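PDB 4E8O: Aac(6')-Ih protein from Acinetobacter baumannii, which probably catalyses transfer of the acetyl group of acetyl coenzyme A to the 6'-amino group of aminoglycoside antibiotics, as expected of a GNAT-family resistance enzyme. Local coordinates for residues A37-L42 with L51-Q56; L66-D71 with A75-E80; N23-P26 with S30-S33; I83-V88 with T93-F98; H62-L67 with E122-Q127. All coordinates share one frame; numbering follows the deposited sequence.

Contact 1: A37-L42 with L51-Q56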
# COMPACT_ATOMS: atom_id res chain seq x y z
N ALA B 37 -11.29 23.46 5.52
CA ALA B 37 -11.47 23.69 6.95
C ALA B 37 -11.51 22.40 7.77
O ALA B 37 -10.98 22.35 8.88
CB ALA B 37 -12.73 24.52 7.19
N LEU B 38 -12.15 21.37 7.23
CA LEU B 38 -12.20 20.07 7.89
C LEU B 38 -10.94 19.25 7.62
O LEU B 38 -10.44 18.55 8.50
CB LEU B 38 -13.43 19.28 7.45
CG LEU B 38 -14.78 19.87 7.86
CD1 LEU B 38 -15.92 19.01 7.36
CD2 LEU B 38 -14.84 20.01 9.36
N ARG B 39 -10.43 19.35 6.39
CA ARG B 39 -9.23 18.62 5.98
C ARG B 39 -8.02 19.02 6.82
O ARG B 39 -7.16 18.18 7.10
CB ARG B 39 -8.94 18.88 4.50
CG ARG B 39 -8.17 17.77 3.81
CD ARG B 39 -8.08 18.03 2.31
NE ARG B 39 -7.72 16.82 1.57
CZ ARG B 39 -6.53 16.59 1.03
NH1 ARG B 39 -5.56 17.50 1.14
NH2 ARG B 39 -6.30 15.46 0.38
N CYS B 40 -7.95 20.28 7.22
CA CYS B 40 -6.82 20.76 8.00
C CYS B 40 -6.88 20.29 9.45
O CYS B 40 -5.87 20.27 10.15
CB CYS B 40 -6.70 22.29 7.94
SG CYS B 40 -7.85 23.20 9.01
N LEU B 41 -8.08 19.90 9.90
CA LEU B 41 -8.24 19.32 11.23
C LEU B 41 -7.76 17.88 11.20
O LEU B 41 -7.13 17.40 12.15
CB LEU B 41 -9.70 19.38 11.67
CG LEU B 41 -10.42 20.72 11.64
CD1 LEU B 41 -11.79 20.57 12.23
CD2 LEU B 41 -9.64 21.78 12.38
N LEU B 42 -8.08 17.18 10.11
CA LEU B 42 -7.67 15.79 9.94
C LEU B 42 -6.17 15.72 9.70
O LEU B 42 -5.45 15.05 10.44
CB LEU B 42 -8.43 15.16 8.76
CG LEU B 42 -8.23 13.67 8.50
CD1 LEU B 42 -8.55 12.86 9.75
CD2 LEU B 42 -9.10 13.20 7.34
N LEU B 51 -4.69 22.59 -1.02
CA LEU B 51 -5.42 23.08 -2.20
C LEU B 51 -4.91 22.49 -3.51
O LEU B 51 -5.70 22.19 -4.41
CB LEU B 51 -5.39 24.61 -2.26
CG LEU B 51 -6.31 25.34 -1.28
CD1 LEU B 51 -6.18 26.86 -1.42
CD2 LEU B 51 -7.75 24.91 -1.49
N GLN B 52 -3.60 22.35 -3.62
CA GLN B 52 -2.99 21.77 -4.82
C GLN B 52 -3.50 20.34 -4.98
O GLN B 52 -3.82 19.91 -6.09
CB GLN B 52 -1.47 21.80 -4.70
CG GLN B 52 -0.72 22.22 -5.96
CD GLN B 52 0.74 22.52 -5.70
OE1 GLN B 52 1.13 22.87 -4.58
NE2 GLN B 52 1.57 22.39 -6.73
N GLU B 53 -3.58 19.61 -3.87
CA GLU B 53 -4.04 18.23 -3.90
C GLU B 53 -5.55 18.16 -4.13
O GLU B 53 -6.02 17.36 -4.94
CB GLU B 53 -3.67 17.52 -2.60
CG GLU B 53 -3.84 16.01 -2.64
CD GLU B 53 -3.44 15.34 -1.34
OE1 GLU B 53 -3.09 16.07 -0.38
OE2 GLU B 53 -3.46 14.10 -1.27
N MET B 54 -6.30 19.00 -3.42
CA MET B 54 -7.76 19.04 -3.54
C MET B 54 -8.23 19.30 -4.98
O MET B 54 -9.20 18.69 -5.44
CB MET B 54 -8.35 20.09 -2.59
CG MET B 54 -8.29 19.69 -1.12
SD MET B 54 -8.15 21.09 0.00
CE MET B 54 -9.69 21.94 -0.31
N ARG B 55 -7.55 20.20 -5.69
CA ARG B 55 -7.94 20.54 -7.05
C ARG B 55 -7.70 19.40 -8.05
O ARG B 55 -8.42 19.28 -9.03
CB ARG B 55 -7.25 21.83 -7.53
CG ARG B 55 -7.69 23.07 -6.77
CD ARG B 55 -7.42 24.35 -7.55
NE ARG B 55 -8.13 25.48 -6.97
CZ ARG B 55 -9.36 25.86 -7.32
NH1 ARG B 55 -10.02 25.20 -8.26
NH2 ARG B 55 -9.92 26.90 -6.73
N GLN B 56 -6.68 18.58 -7.78
CA GLN B 56 -6.41 17.41 -8.61
C GLN B 56 -7.46 16.33 -8.38
O GLN B 56 -8.04 15.80 -9.33
CB GLN B 56 -5.03 16.83 -8.28
CG GLN B 56 -3.84 17.74 -8.56
CD GLN B 56 -2.53 17.08 -8.16
OE1 GLN B 56 -2.48 15.88 -7.86
NE2 GLN B 56 -1.45 17.86 -8.15
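R39 does nearly all the reaching here: its long side chain crosses from one helix to meet E53 and M54, neighbours on the other. CG stands anti to the backbone N (chi1 -154°), and the chain runs extended from CG to NE, carrying the guanidinium across a backbone gap of 9.6 Å between the CA atoms of R39 and M54. M54 takes the aliphatic part. Its CG packs on R39 CD at 3.8 Å and also covers one face of the guanidinium, the two side chains lying alongside and running opposite ways. M54 SD is likewise 3.8 Å from R39 CD, and the bend at chi3 beyond it only turns the terminal methyl.

The helices are 32-42 and 47-57, the pair that in GNAT folds links the first and second strands and lies against the sheet. Between them R39 NH1 makes a salt bridge to E53 OE1 at 3.2 Å. E53 is extended and crosses the arginine at about a right angle, with the carboxylate and guanidinium planes 88° apart. The bond is thus lopsided: OE1 lies in the guanidinium plane, but NH1 comes at it from 63° above the carboxylate plane. That out-of-plane approach probably makes this the weaker of the arginine's charged contacts. Its strongest polar partner is E80 on strand 75-84, which forms a salt bridge with R39 NE, and NH1 is also hydrogen-bonded to H50 ND1. M54, for its part, rests on L32, W35 and L36 of the first helix.

Contact 2: L66-D71 with A75-E80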
# COMPACT_ATOMS: atom_id res chain seq x y z
N LEU B 66 -16.30 13.46 -0.16
CA LEU B 66 -17.65 13.84 0.24
C LEU B 66 -17.64 14.82 1.41
O LEU B 66 -16.67 14.88 2.17
CB LEU B 66 -18.47 12.60 0.62
CG LEU B 66 -18.45 11.41 -0.34
CD1 LEU B 66 -19.22 10.25 0.25
CD2 LEU B 66 -19.05 11.78 -1.68
N LEU B 67 -18.71 15.61 1.51
CA LEU B 67 -18.96 16.45 2.68
C LEU B 67 -20.36 16.15 3.20
O LEU B 67 -21.26 15.83 2.43
CB LEU B 67 -18.85 17.93 2.32
CG LEU B 67 -17.46 18.58 2.29
CD1 LEU B 67 -17.49 19.89 1.52
CD2 LEU B 67 -16.96 18.81 3.70
N ALA B 68 -20.53 16.24 4.51
CA ALA B 68 -21.86 16.17 5.11
C ALA B 68 -22.21 17.55 5.67
O ALA B 68 -21.41 18.15 6.40
CB ALA B 68 -21.90 15.13 6.21
N TYR B 69 -23.38 18.05 5.31
CA TYR B 69 -23.81 19.38 5.74
C TYR B 69 -25.02 19.30 6.67
O TYR B 69 -25.76 18.32 6.66
CB TYR B 69 -24.16 20.26 4.53
CG TYR B 69 -22.97 20.78 3.75
CD1 TYR B 69 -22.46 22.04 4.00
CD2 TYR B 69 -22.38 20.02 2.75
CE1 TYR B 69 -21.39 22.53 3.27
CE2 TYR B 69 -21.31 20.50 2.02
CZ TYR B 69 -20.82 21.75 2.29
OH TYR B 69 -19.75 22.24 1.57
N THR B 70 -25.22 20.35 7.46
CA THR B 70 -26.43 20.49 8.26
C THR B 70 -27.47 21.29 7.48
O THR B 70 -27.30 21.54 6.28
CB THR B 70 -26.14 21.20 9.60
OG1 THR B 70 -25.76 22.56 9.35
CG2 THR B 70 -25.02 20.50 10.35
N ASP B 71 -28.54 21.67 8.17
CA ASP B 71 -29.56 22.55 7.61
C ASP B 71 -28.98 23.92 7.35
O ASP B 71 -29.26 24.56 6.33
CB ASP B 71 -30.69 22.71 8.62
CG ASP B 71 -31.27 21.39 9.06
OD1 ASP B 71 -31.52 20.56 8.17
OD2 ASP B 71 -31.46 21.18 10.28
N ALA B 75 -20.57 22.50 7.22
CA ALA B 75 -19.87 21.27 6.90
C ALA B 75 -19.34 20.65 8.19
O ALA B 75 -18.50 21.25 8.86
CB ALA B 75 -18.74 21.53 5.93
N ILE B 76 -19.84 19.47 8.53
CA ILE B 76 -19.51 18.85 9.81
C ILE B 76 -18.73 17.54 9.69
O ILE B 76 -18.29 16.98 10.70
CB ILE B 76 -20.76 18.67 10.72
CG1 ILE B 76 -21.89 17.92 9.99
CG2 ILE B 76 -21.26 20.01 11.22
CD1 ILE B 76 -21.79 16.40 10.05
N ALA B 77 -18.58 17.04 8.46
CA ALA B 77 -17.85 15.80 8.22
C ALA B 77 -17.35 15.71 6.78
O ALA B 77 -17.93 16.30 5.87
CB ALA B 77 -18.71 14.59 8.55
N MET B 78 -16.26 14.96 6.58
CA MET B 78 -15.71 14.73 5.24
C MET B 78 -15.16 13.32 5.13
O MET B 78 -14.78 12.71 6.13
CB MET B 78 -14.58 15.72 4.94
CG MET B 78 -13.46 15.70 5.97
SD MET B 78 -11.85 16.17 5.29
CE MET B 78 -11.28 14.59 4.67
N LEU B 79 -15.10 12.81 3.90
CA LEU B 79 -14.49 11.52 3.62
C LEU B 79 -13.75 11.60 2.29
O LEU B 79 -14.19 12.29 1.36
CB LEU B 79 -15.57 10.42 3.54
CG LEU B 79 -15.11 9.00 3.16
CD1 LEU B 79 -16.01 7.97 3.81
CD2 LEU B 79 -15.12 8.81 1.65
N GLU B 80 -12.63 10.91 2.20
CA GLU B 80 -11.93 10.76 0.93
C GLU B 80 -11.64 9.28 0.71
O GLU B 80 -11.26 8.57 1.64
CB GLU B 80 -10.63 11.59 0.92
CG GLU B 80 -10.87 13.08 1.18
CD GLU B 80 -9.61 13.92 1.10
OE1 GLU B 80 -8.61 13.48 0.49
OE2 GLU B 80 -9.62 15.05 1.64
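The methyl of A75 is the bump that matters on one face of this hairpin, where it meets both L67 and the ring of Y69. A75 CB lies over the face of the Y69 ring, a CH-pi contact 4.3 Å from the centroid, and also touches L67 CD2 at 3.9 Å. Y69 CG is anti to the carbonyl carbon (chi1 -75°), which leans the ring toward strand 75-84 and brings one of its faces up against A75. L67 CD2 also reaches M78 CB at 4.1 Å, so a single leucine branch bridges two residues of strand 75-84.

On the reverse face L66, A68, A77 and L79 project. The two alanines meet methyl to methyl, A68 CB to A77 CB at 4.0 Å, while L66 and L79 fit against helix 113-127, L66 on Q120 and L79 on L117 and V121. I76 and A77 both stand opposite A68, a beta bulge in the antiparallel hairpin 63-69/75-84. I76 CG1 is wedged between its own N and carbonyl carbon (chi1 53°), and from there CD1 folds back onto A68 CB, 4.0 Å away. The other branch, CG2, lies against T70 CG2 at 3.9 Å.

Through the bulge the backbone still pairs: I76 N donates to A68 O at 3.0 Å and A68 N to A77 O at 2.9 Å, while L66 and L79 bond reciprocally. Because the main chains satisfy each other, the apolar side chains can be buried on both faces without polar partners of their own; the hydroxyl of Y69 has D34.

Contact 3: N23-P26 with S30-S33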
# COMPACT_ATOMS: atom_id res chain seq x y z
N ASN B 23 -26.82 15.67 5.50
CA ASN B 23 -26.88 15.51 4.05
C ASN B 23 -25.50 15.36 3.40
O ASN B 23 -24.65 16.25 3.50
CB ASN B 23 -27.64 16.69 3.43
CG ASN B 23 -27.21 16.97 2.01
OD1 ASN B 23 -26.59 18.00 1.74
ND2 ASN B 23 -27.54 16.07 1.10
N ILE B 24 -25.30 14.23 2.71
CA ILE B 24 -24.01 13.89 2.10
C ILE B 24 -23.96 14.25 0.61
O ILE B 24 -24.90 13.96 -0.13
CB ILE B 24 -23.73 12.38 2.23
CG1 ILE B 24 -23.78 11.96 3.70
CG2 ILE B 24 -22.38 12.02 1.64
CD1 ILE B 24 -23.60 10.47 3.92
N MET B 25 -22.87 14.88 0.19
CA MET B 25 -22.69 15.22 -1.23
C MET B 25 -21.23 15.14 -1.66
O MET B 25 -20.33 15.42 -0.87
CB MET B 25 -23.23 16.62 -1.52
CG MET B 25 -22.41 17.75 -0.91
SD MET B 25 -23.14 19.37 -1.22
CE MET B 25 -24.79 19.08 -0.61
N PRO B 26 -21.00 14.74 -2.92
CA PRO B 26 -19.64 14.83 -3.48
C PRO B 26 -19.22 16.30 -3.58
O PRO B 26 -20.05 17.15 -3.90
CB PRO B 26 -19.78 14.19 -4.86
CG PRO B 26 -21.25 14.15 -5.15
CD PRO B 26 -21.94 14.05 -3.83
N SER B 30 -16.83 24.75 -5.77
CA SER B 30 -17.51 25.79 -5.00
C SER B 30 -17.40 25.58 -3.49
O SER B 30 -17.62 26.51 -2.71
CB SER B 30 -18.99 25.86 -5.42
OG SER B 30 -19.55 24.56 -5.49
N GLN B 31 -17.05 24.36 -3.09
CA GLN B 31 -17.02 23.96 -1.68
C GLN B 31 -15.62 23.67 -1.16
O GLN B 31 -15.46 22.97 -0.16
CB GLN B 31 -17.91 22.73 -1.47
CG GLN B 31 -19.37 22.91 -1.84
CD GLN B 31 -20.08 21.58 -2.06
OE1 GLN B 31 -19.52 20.66 -2.64
NE2 GLN B 31 -21.32 21.49 -1.58
N LEU B 32 -14.60 24.19 -1.83
CA LEU B 32 -13.21 23.93 -1.45
C LEU B 32 -12.86 24.44 -0.05
O LEU B 32 -12.10 23.80 0.68
CB LEU B 32 -12.25 24.53 -2.49
CG LEU B 32 -12.25 23.85 -3.86
CD1 LEU B 32 -11.54 24.71 -4.89
CD2 LEU B 32 -11.61 22.48 -3.79
N SER B 33 -13.43 25.58 0.33
CA SER B 33 -13.19 26.17 1.65
C SER B 33 -13.75 25.30 2.78
O SER B 33 -13.08 25.07 3.79
CB SER B 33 -13.77 27.58 1.72
OG SER B 33 -13.68 28.09 3.03
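M25 and Q31 face each other across a short loop, methionine thioether against glutamine amide, and their side chains meet at a slant. Q31 leaves its backbone with CG anti to the carbonyl carbon (chi1 -60°) and runs extended beyond it, sending the amide toward the strand. M25 is more folded: CG lies between its own N and carbonyl carbon (chi1 70°), which brings the thioether round to the glutamine side, and a further bend at chi3 turns the terminal methyl. The amide nitrogen is modelled too near the sulfur for the separation to be trusted, so the exact meeting of these two groups is doubtful, and the other distances between the methionine and the amide are no firmer. What can be said is that thioether and amide lie next to each other.

The turn of the amide is better explained by its oxygen. Q31 OE1 accepts a hydrogen bond from S28 N, within the loop joining the two segments, which probably leaves the nitrogen side of the amide facing M25. P26 adds little but its carbonyl, with O 3.8 Å from Q31 OE1.

Q31 occupies the N-cap position of helix 32-42, so this is where the chain passes from the first strand to the first helix of the GNAT fold. Strand 23-26 lies at the sheet edge, bonded through N23 and M25 to Y69 and L67 of strand 63-69. M25 and Q31 both pack on Y69, whereas I24 turns to helix 113-127, and L32 goes to M54 of helix 47-57.

Contact 4: I83-V88 with T93-F98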
# COMPACT_ATOMS: atom_id res chain seq x y z
N ILE B 83 -9.91 4.23 -5.55
CA ILE B 83 -9.87 2.88 -6.07
C ILE B 83 -8.40 2.54 -6.29
O ILE B 83 -7.68 3.29 -6.95
CB ILE B 83 -10.63 2.75 -7.40
CG1 ILE B 83 -12.06 3.28 -7.27
CG2 ILE B 83 -10.61 1.30 -7.87
CD1 ILE B 83 -12.93 2.52 -6.27
N ARG B 84 -7.95 1.41 -5.74
CA ARG B 84 -6.54 1.01 -5.83
C ARG B 84 -6.38 -0.20 -6.72
O ARG B 84 -7.12 -1.17 -6.57
CB ARG B 84 -5.99 0.67 -4.44
CG ARG B 84 -6.06 1.78 -3.42
CD ARG B 84 -5.24 2.98 -3.85
NE ARG B 84 -5.02 3.91 -2.74
CZ ARG B 84 -4.00 3.81 -1.88
NH1 ARG B 84 -3.11 2.83 -2.00
NH2 ARG B 84 -3.87 4.70 -0.91
N TYR B 85 -5.42 -0.15 -7.64
CA TYR B 85 -5.19 -1.26 -8.56
C TYR B 85 -3.93 -2.04 -8.22
O TYR B 85 -3.69 -3.12 -8.76
CB TYR B 85 -5.17 -0.76 -10.01
CG TYR B 85 -6.54 -0.41 -10.52
CD1 TYR B 85 -7.30 -1.34 -11.22
CD2 TYR B 85 -7.10 0.84 -10.27
CE1 TYR B 85 -8.57 -1.02 -11.67
CE2 TYR B 85 -8.36 1.16 -10.72
CZ TYR B 85 -9.09 0.22 -11.42
OH TYR B 85 -10.35 0.54 -11.87
N GLU B 86 -3.13 -1.49 -7.31
CA GLU B 86 -1.95 -2.19 -6.83
C GLU B 86 -2.28 -2.88 -5.51
O GLU B 86 -3.22 -2.47 -4.82
CB GLU B 86 -0.78 -1.20 -6.69
CG GLU B 86 -0.29 -0.65 -8.02
CD GLU B 86 0.75 0.42 -7.86
OE1 GLU B 86 0.95 0.89 -6.72
OE2 GLU B 86 1.38 0.81 -8.88
N TYR B 87 -1.51 -3.91 -5.16
CA TYR B 87 -1.84 -4.73 -3.99
C TYR B 87 -1.95 -3.96 -2.68
O TYR B 87 -0.99 -3.31 -2.25
CB TYR B 87 -0.83 -5.87 -3.82
CG TYR B 87 -1.10 -6.68 -2.57
CD1 TYR B 87 -2.19 -7.55 -2.52
CD2 TYR B 87 -0.30 -6.56 -1.44
CE1 TYR B 87 -2.46 -8.28 -1.38
CE2 TYR B 87 -0.57 -7.29 -0.30
CZ TYR B 87 -1.65 -8.15 -0.28
OH TYR B 87 -1.91 -8.88 0.85
N VAL B 88 -3.12 -4.03 -2.05
CA VAL B 88 -3.31 -3.47 -0.71
C VAL B 88 -3.27 -4.59 0.32
O VAL B 88 -4.00 -5.59 0.18
CB VAL B 88 -4.64 -2.70 -0.57
CG1 VAL B 88 -4.82 -2.22 0.86
CG2 VAL B 88 -4.70 -1.51 -1.53
N THR B 93 -8.42 -9.43 -3.54
CA THR B 93 -8.95 -9.05 -4.85
C THR B 93 -8.30 -7.75 -5.29
O THR B 93 -7.64 -7.07 -4.50
CB THR B 93 -10.48 -8.86 -4.83
OG1 THR B 93 -10.81 -7.74 -4.00
CG2 THR B 93 -11.17 -10.10 -4.29
N SER B 94 -8.50 -7.41 -6.55
CA SER B 94 -8.03 -6.14 -7.09
C SER B 94 -8.86 -5.85 -8.33
O SER B 94 -9.10 -6.75 -9.13
CB SER B 94 -6.54 -6.22 -7.45
OG SER B 94 -6.10 -5.01 -8.05
N PRO B 95 -9.33 -4.59 -8.49
CA PRO B 95 -9.06 -3.46 -7.59
C PRO B 95 -9.86 -3.52 -6.29
O PRO B 95 -10.74 -4.38 -6.14
CB PRO B 95 -9.50 -2.25 -8.42
CG PRO B 95 -10.58 -2.79 -9.31
CD PRO B 95 -10.18 -4.21 -9.63
N VAL B 96 -9.54 -2.63 -5.35
CA VAL B 96 -10.28 -2.51 -4.09
C VAL B 96 -10.52 -1.03 -3.80
O VAL B 96 -9.76 -0.17 -4.25
CB VAL B 96 -9.50 -3.12 -2.89
CG1 VAL B 96 -9.26 -4.60 -3.09
CG2 VAL B 96 -8.17 -2.39 -2.69
N ALA B 97 -11.57 -0.73 -3.04
CA ALA B 97 -11.78 0.64 -2.57
C ALA B 97 -10.85 0.85 -1.39
O ALA B 97 -10.48 -0.11 -0.72
CB ALA B 97 -13.21 0.85 -2.16
N PHE B 98 -10.45 2.09 -1.14
CA PHE B 98 -9.57 2.35 -0.00
C PHE B 98 -9.95 3.65 0.68
O PHE B 98 -10.14 4.68 0.02
CB PHE B 98 -8.10 2.38 -0.45
CG PHE B 98 -7.11 2.48 0.69
CD1 PHE B 98 -6.56 1.34 1.25
CD2 PHE B 98 -6.72 3.72 1.18
CE1 PHE B 98 -5.65 1.43 2.29
CE2 PHE B 98 -5.81 3.82 2.22
CZ PHE B 98 -5.27 2.67 2.77
O HOH W 1 -5.68 -3.32 -5.56
O HOH W 2 -5.22 -5.26 -3.64
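V88 packs between V96 and F98 at the apolar centre of this beta hairpin end, where strand 75-84 hands over to strand 96-104 in the GNAT sheet. Its two methyls divide the work: CG2 meets V96 CG2 at 3.8 Å, and CG1 approaches F98 CD1 at 4.0 Å. A second apolar group gathers round P95, whose preceding peptide is cis. Its ring lies beside Y85, pointing the same way, with P95 CB over the face of the tyrosine ring 3.7 Å from the centroid. I83 CG2 also touches P95 CB, at 3.8 Å.

Farther out, R84 bends at chi2 (-62°) and folds its guanidinium over F98, a cation-pi contact with CZ 4.4 Å from the ring centroid. The two planes are tilted 34° apart, and CZ sits toward the rim of the ring. S82 and E100 bind NE and NH2 of R84 and keep the group there. R84 and V96 also pair through their backbones, R84 N to V96 O being 2.8 Å and almost straight.

Past the R84-V96 pair, toward the turn, the regular pairing ends. There the E86 carboxylate accepts hydrogen bonds from the backbone N of Y85 and of E86 of the second subunit. One water links R84 O, E86 O and S94 OG; a second accepts from V88 N at 2.9 Å and donates to T93 O at 3.1 Å.

Contact 5: H62-L67 with E122-Q127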
# COMPACT_ATOMS: atom_id res chain seq x y z
N HIS B 62 -11.00 7.95 -10.22
CA HIS B 62 -10.72 6.92 -9.23
C HIS B 62 -10.71 7.47 -7.80
O HIS B 62 -10.30 6.78 -6.86
CB HIS B 62 -9.37 6.25 -9.53
CG HIS B 62 -8.20 7.16 -9.34
ND1 HIS B 62 -7.86 8.15 -10.25
CD2 HIS B 62 -7.27 7.24 -8.35
CE1 HIS B 62 -6.78 8.79 -9.83
NE2 HIS B 62 -6.41 8.25 -8.68
N ARG B 63 -11.16 8.71 -7.64
CA ARG B 63 -11.20 9.35 -6.33
C ARG B 63 -12.60 9.81 -5.97
O ARG B 63 -13.36 10.28 -6.83
CB ARG B 63 -10.24 10.55 -6.30
CG ARG B 63 -8.78 10.20 -6.51
CD ARG B 63 -8.24 9.33 -5.39
NE ARG B 63 -8.46 9.94 -4.08
CZ ARG B 63 -7.51 10.14 -3.17
NH1 ARG B 63 -6.26 9.77 -3.42
NH2 ARG B 63 -7.80 10.71 -2.01
N LEU B 64 -12.95 9.67 -4.69
CA LEU B 64 -14.23 10.17 -4.20
C LEU B 64 -14.00 11.02 -2.97
O LEU B 64 -13.25 10.63 -2.06
CB LEU B 64 -15.18 9.01 -3.86
CG LEU B 64 -16.62 9.42 -3.54
CD1 LEU B 64 -17.36 9.84 -4.80
CD2 LEU B 64 -17.38 8.32 -2.82
N GLN B 65 -14.62 12.19 -2.93
CA GLN B 65 -14.52 13.05 -1.76
C GLN B 65 -15.90 13.61 -1.42
O GLN B 65 -16.59 14.15 -2.29
CB GLN B 65 -13.51 14.18 -2.00
CG GLN B 65 -13.58 14.82 -3.39
CD GLN B 65 -12.76 14.08 -4.43
OE1 GLN B 65 -11.69 13.53 -4.13
NE2 GLN B 65 -13.26 14.05 -5.66
N LEU B 66 -16.30 13.46 -0.16
CA LEU B 66 -17.65 13.84 0.24
C LEU B 66 -17.64 14.82 1.41
O LEU B 66 -16.67 14.88 2.17
CB LEU B 66 -18.47 12.60 0.62
CG LEU B 66 -18.45 11.41 -0.34
CD1 LEU B 66 -19.22 10.25 0.25
CD2 LEU B 66 -19.05 11.78 -1.68
N LEU B 67 -18.71 15.61 1.51
CA LEU B 67 -18.96 16.45 2.68
C LEU B 67 -20.36 16.15 3.20
O LEU B 67 -21.26 15.83 2.43
CB LEU B 67 -18.85 17.93 2.32
CG LEU B 67 -17.46 18.58 2.29
CD1 LEU B 67 -17.49 19.89 1.52
CD2 LEU B 67 -16.96 18.81 3.70
N GLU B 122 -19.21 2.57 -0.81
CA GLU B 122 -19.51 1.20 -1.24
C GLU B 122 -20.37 1.17 -2.49
O GLU B 122 -20.12 0.38 -3.40
CB GLU B 122 -20.17 0.40 -0.11
CG GLU B 122 -19.29 0.22 1.12
CD GLU B 122 -19.91 -0.69 2.17
OE1 GLU B 122 -20.87 -1.42 1.85
OE2 GLU B 122 -19.41 -0.69 3.32
N ILE B 123 -21.40 2.02 -2.52
CA ILE B 123 -22.23 2.19 -3.70
C ILE B 123 -21.34 2.59 -4.87
O ILE B 123 -21.45 2.04 -5.97
CB ILE B 123 -23.31 3.27 -3.48
CG1 ILE B 123 -24.21 2.89 -2.30
CG2 ILE B 123 -24.13 3.48 -4.74
CD1 ILE B 123 -25.24 3.95 -1.94
N TRP B 124 -20.45 3.55 -4.61
CA TRP B 124 -19.50 4.03 -5.61
C TRP B 124 -18.47 2.96 -5.99
O TRP B 124 -18.18 2.77 -7.17
CB TRP B 124 -18.80 5.28 -5.08
CG TRP B 124 -17.66 5.76 -5.94
CD1 TRP B 124 -17.75 6.33 -7.18
CD2 TRP B 124 -16.26 5.75 -5.61
NE1 TRP B 124 -16.50 6.65 -7.64
CE2 TRP B 124 -15.57 6.30 -6.70
CE3 TRP B 124 -15.54 5.31 -4.50
CZ2 TRP B 124 -14.17 6.43 -6.71
CZ3 TRP B 124 -14.16 5.44 -4.51
CH2 TRP B 124 -13.49 6.00 -5.60
N ALA B 125 -17.93 2.27 -4.99
CA ALA B 125 -16.92 1.25 -5.24
C ALA B 125 -17.48 0.06 -6.02
O ALA B 125 -16.76 -0.58 -6.79
CB ALA B 125 -16.31 0.79 -3.93
N LYS B 126 -18.76 -0.23 -5.81
CA LYS B 126 -19.43 -1.32 -6.53
C LYS B 126 -19.43 -1.07 -8.03
O LYS B 126 -19.38 -2.02 -8.82
CB LYS B 126 -20.87 -1.46 -6.04
CG LYS B 126 -21.09 -2.60 -5.06
CD LYS B 126 -22.28 -2.30 -4.15
CE LYS B 126 -22.69 -3.53 -3.34
NZ LYS B 126 -23.19 -3.16 -1.98
N GLN B 127 -19.49 0.20 -8.42
CA GLN B 127 -19.45 0.57 -9.83
C GLN B 127 -18.12 0.18 -10.46
O GLN B 127 -18.05 -0.13 -11.64
CB GLN B 127 -19.67 2.08 -10.00
CG GLN B 127 -21.10 2.55 -9.86
CD GLN B 127 -21.35 3.83 -10.63
OE1 GLN B 127 -20.43 4.40 -11.22
NE2 GLN B 127 -22.59 4.30 -10.63
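W124 lays its indole against the start of strand 63-69, and L64 covers one face of the six-membered ring. L64 CB stands squarely over that ring, 3.6 Å from its centroid and 5° off the ring normal, a CH-pi contact. Further along the side chain, CD2 drops toward the junction of the two rings and lies 3.9 Å from W124 CE3. Leucine and tryptophan overlap head to tail, so the branch of one ends beside the root of the other: L64 CD2 is 4.0 Å from W124 CB. H62 meets the far rim instead. Its carbonyl O approaches W124 CH2 near the indole plane at 3.5 Å, and the carbonyl carbon of R63 lies 3.8 Å from W124 CZ2.

With chi1 at 172° the indole leaves helix 113-127 trans to the main-chain N and reaches the strand. F128, whose ring meets it steeply, and I83 of the neighbouring strand pack on it too and probably limit its rotation. H62 and L64 are held by backbone bonds to I83 and A81. In GNAT enzymes the helix in this position follows the loop that binds the coenzyme A pyrophosphate, and here it covers one face of the sheet. The helix also reaches the second subunit, where E122 makes a salt bridge to K164.

No hydrogen bond crosses between the segments. The join of helix to strand therefore depends on shape fit and dispersion over the aromatic face, to which the carbonyl oxygen at the C-H rim probably adds a weak electrostatic part.

Contacts 1 and 2 are buried and touch through the R39-E80 salt bridge, which ties the helix pair to the hairpin. Contact 4 is partly buried, while contacts 3 and 5 lie at the surface; 4 and 5 both touch the second subunit. Contact 3, about 7 Å from contact 2 between centres, shares helix 32-42 with contact 1. Contacts 2 and 5 both use strand 63-69, whereas contacts 2 and 4 share strand 75-84 but lie on opposite sides of the chain's centre. Main-chain bonds dominate contact 2; contact 4 mixes them with cation-pi and CH-pi contacts and water. Contact 5 relies on an aromatic face, contact 1 on a salt bridge plus methionine packing, and contact 3 on one loosely defined Met-Gln meeting.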